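Interferon-inducible and double-stranded-dependent eIF-2kinase (Carassius auratus, PDB 4KMF) binds left-handed Z-DNA through its Zalpha domain and probably acts, as a whole protein, as an eIF2alpha kinase of the PKR type. Local coordinates at residues His39-Gln44 / Lys55-Asp60. Numbering follows the deposited sequence.
With nucleotides of chain B.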
# COMPACT_ATOMS: atom_id res chain seq x y z
N HIS A 39 -11.36 6.85 -1.81
CA HIS A 39 -12.35 7.87 -2.10
C HIS A 39 -11.77 9.27 -2.22
O HIS A 39 -12.18 10.02 -3.11
CB HIS A 39 -13.48 7.83 -1.08
CG HIS A 39 -14.28 6.57 -1.13
ND1 HIS A 39 -14.83 6.09 -2.30
CD2 HIS A 39 -14.59 5.67 -0.17
CE1 HIS A 39 -15.46 4.95 -2.06
NE2 HIS A 39 -15.33 4.68 -0.77
N LEU A 40 -10.84 9.64 -1.34
CA LEU A 40 -10.24 10.99 -1.41
C LEU A 40 -9.51 11.20 -2.75
O LEU A 40 -9.64 12.26 -3.37
CB LEU A 40 -9.25 11.21 -0.26
CG LEU A 40 -9.97 11.47 1.08
CD1 LEU A 40 -8.99 11.45 2.26
CD2 LEU A 40 -10.79 12.76 1.02
N TYR A 41 -8.75 10.20 -3.20
CA TYR A 41 -8.03 10.34 -4.47
C TYR A 41 -8.98 10.32 -5.68
O TYR A 41 -8.72 11.05 -6.64
CB TYR A 41 -6.87 9.34 -4.60
CG TYR A 41 -5.66 9.75 -3.76
CD1 TYR A 41 -5.53 9.31 -2.42
CD2 TYR A 41 -4.67 10.58 -4.28
CE1 TYR A 41 -4.45 9.70 -1.63
CE2 TYR A 41 -3.57 10.98 -3.49
CZ TYR A 41 -3.48 10.54 -2.16
OH TYR A 41 -2.40 10.95 -1.39
N ASN A 42 -10.08 9.55 -5.62
CA ASN A 42 -11.12 9.65 -6.68
C ASN A 42 -11.73 11.05 -6.67
O ASN A 42 -11.90 11.65 -7.73
CB ASN A 42 -12.29 8.68 -6.43
CG ASN A 42 -11.94 7.23 -6.62
OD1 ASN A 42 -11.00 6.90 -7.32
ND2 ASN A 42 -12.75 6.36 -6.05
N LEU A 43 -12.04 11.56 -5.48
CA LEU A 43 -12.58 12.92 -5.33
C LEU A 43 -11.60 13.97 -5.83
O LEU A 43 -12.00 15.02 -6.29
CB LEU A 43 -12.99 13.19 -3.88
CG LEU A 43 -14.28 12.53 -3.40
CD1 LEU A 43 -14.41 12.68 -1.90
CD2 LEU A 43 -15.48 13.17 -4.12
N GLN A 44 -10.31 13.71 -5.76
CA GLN A 44 -9.34 14.60 -6.35
C GLN A 44 -9.33 14.53 -7.88
O GLN A 44 -9.28 15.57 -8.56
CB GLN A 44 -7.97 14.27 -5.78
CG GLN A 44 -6.93 15.28 -6.25
CD GLN A 44 -5.64 15.08 -5.58
OE1 GLN A 44 -5.18 15.96 -4.86
NE2 GLN A 44 -5.01 13.94 -5.83
N LYS A 55 2.88 15.73 4.72
CA LYS A 55 2.87 14.32 5.16
C LYS A 55 2.59 14.35 6.66
O LYS A 55 3.46 14.76 7.43
CB LYS A 55 4.23 13.66 4.86
CG LYS A 55 4.53 13.56 3.39
CD LYS A 55 5.94 13.00 3.07
CE LYS A 55 6.23 13.18 1.61
NZ LYS A 55 7.56 12.65 1.24
N PRO A 56 1.37 13.94 7.09
CA PRO A 56 0.26 13.44 6.27
C PRO A 56 -0.44 14.53 5.45
O PRO A 56 -0.49 15.68 5.87
CB PRO A 56 -0.71 12.86 7.31
CG PRO A 56 -0.46 13.66 8.54
CD PRO A 56 1.02 13.96 8.53
N PRO A 57 -0.98 14.18 4.27
CA PRO A 57 -1.71 15.18 3.47
C PRO A 57 -2.95 15.67 4.18
O PRO A 57 -3.65 14.89 4.84
CB PRO A 57 -2.11 14.42 2.20
CG PRO A 57 -1.33 13.08 2.24
CD PRO A 57 -0.96 12.83 3.66
N VAL A 58 -3.20 16.97 4.03
CA VAL A 58 -4.40 17.62 4.56
C VAL A 58 -5.36 17.83 3.38
O VAL A 58 -4.94 18.29 2.29
CB VAL A 58 -4.04 18.94 5.25
CG1 VAL A 58 -5.29 19.72 5.65
CG2 VAL A 58 -3.15 18.66 6.46
N TRP A 59 -6.61 17.43 3.56
CA TRP A 59 -7.58 17.42 2.46
C TRP A 59 -8.59 18.50 2.69
O TRP A 59 -8.98 18.75 3.84
CB TRP A 59 -8.29 16.08 2.41
CG TRP A 59 -7.37 14.97 2.02
CD1 TRP A 59 -6.63 14.16 2.87
CD2 TRP A 59 -7.09 14.53 0.69
NE1 TRP A 59 -5.89 13.26 2.13
CE2 TRP A 59 -6.16 13.46 0.79
CE3 TRP A 59 -7.53 14.95 -0.60
CZ2 TRP A 59 -5.67 12.78 -0.35
CZ3 TRP A 59 -7.06 14.27 -1.73
CH2 TRP A 59 -6.13 13.19 -1.59
N ASP A 60 -9.01 19.16 1.61
CA ASP A 60 -10.10 20.12 1.73
C ASP A 60 -10.89 20.22 0.44
O ASP A 60 -10.50 19.65 -0.58
CB ASP A 60 -9.54 21.49 2.11
CG ASP A 60 -10.57 22.36 2.77
OD1 ASP A 60 -10.19 23.48 3.12
OD2 ASP A 60 -11.73 21.91 2.99
P DG B 3 2.26 10.21 6.51
OP1 DG B 3 2.89 11.22 7.38
OP2 DG B 3 0.90 9.75 6.87
O5' DG B 3 2.26 10.74 4.99
C5' DG B 3 1.74 9.90 3.98
C4' DG B 3 1.96 10.46 2.59
O4' DG B 3 3.37 10.44 2.27
C3' DG B 3 1.33 9.55 1.56
O3' DG B 3 -0.01 10.00 1.28
C2' DG B 3 2.21 9.65 0.32
C1' DG B 3 3.55 10.13 0.87
N9 DG B 3 4.63 9.18 0.86
C8 DG B 3 5.89 9.37 0.36
N7 DG B 3 6.67 8.33 0.57
C5 DG B 3 5.88 7.41 1.26
C6 DG B 3 6.19 6.12 1.78
O6 DG B 3 7.27 5.48 1.70
N1 DG B 3 5.10 5.54 2.42
C2 DG B 3 3.86 6.12 2.58
N2 DG B 3 2.91 5.39 3.21
N3 DG B 3 3.57 7.34 2.11
C4 DG B 3 4.61 7.93 1.46
P DG B 5 -3.74 3.75 1.75
OP1 DG B 5 -3.98 4.63 2.91
OP2 DG B 5 -3.89 2.27 1.86
O5' DG B 5 -4.63 4.23 0.51
C5' DG B 5 -4.60 3.50 -0.71
C4' DG B 5 -5.38 4.32 -1.72
O4' DG B 5 -4.76 5.61 -1.94
C3' DG B 5 -5.45 3.63 -3.06
O3' DG B 5 -6.75 3.07 -3.08
C2' DG B 5 -5.35 4.75 -4.08
C1' DG B 5 -4.80 5.94 -3.33
N9 DG B 5 -3.40 6.25 -3.66
C8 DG B 5 -2.91 7.48 -4.06
N7 DG B 5 -1.63 7.48 -4.26
C5 DG B 5 -1.23 6.16 -4.00
C6 DG B 5 0.08 5.60 -4.03
O6 DG B 5 1.12 6.20 -4.34
N1 DG B 5 0.10 4.23 -3.69
C2 DG B 5 -1.04 3.52 -3.35
N2 DG B 5 -0.85 2.23 -3.03
N3 DG B 5 -2.29 4.07 -3.26
C4 DG B 5 -2.31 5.39 -3.64
P DC B 4 -1.28 9.05 1.45
OP1 DC B 4 -2.49 9.80 1.04
OP2 DC B 4 -1.30 8.46 2.78
O5' DC B 4 -0.93 7.91 0.40
C5' DC B 4 -1.97 7.25 -0.38
C4' DC B 4 -1.72 5.74 -0.30
O4' DC B 4 -0.47 5.41 -0.95
C3' DC B 4 -1.59 5.16 1.11
O3' DC B 4 -2.24 3.89 1.20
C2' DC B 4 -0.10 4.98 1.30
C1' DC B 4 0.26 4.54 -0.09
N1 DC B 4 1.70 4.66 -0.37
C2 DC B 4 2.55 3.60 -0.03
O2 DC B 4 2.08 2.59 0.49
N3 DC B 4 3.88 3.72 -0.29
C4 DC B 4 4.36 4.85 -0.84
N4 DC B 4 5.66 4.91 -1.12
C5 DC B 4 3.51 5.94 -1.20
C6 DC B 4 2.20 5.81 -0.94
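W59, on strand 58-61, points its indole at helix 33-45 and meets L40, Y41 and Q44. The CZ2-CH2 edge of its six-membered ring stands on the face of Y41. This T-shaped pair has centroids 4.9 Å apart and planes at 84°. L40 lies over one indole face. Its CD1 sits 3.6 Å from the centroid of the W59 five-membered ring, only 9° off the normal, a CH-pi contact. Q44, CG anti to the backbone N (chi1 -174°), runs extended past the indole and brings OE1 4.0 Å from W59 CZ3. The opposite face of Y41 takes the DNA: C8 of DG5 of chain B lies 3.3 Å above its ring plane, over the centre. Y41 OH donates a 2.7 Å hydrogen bond to OP1 of DC4 of chain B. The phenol is thus held between indole and nucleotide. P57 CG lies 3.5 Å from O3' of DG3 of chain B, beside the same backbone. An alanine at W59 would remove the edge under Y41 and would probably leave that ring less firmly set against the DNA. This tyrosine–tryptophan pair, joining recognition helix to beta-wing, is characteristic of Z-DNA recognition by winged helix-turn-helix Zalpha domains.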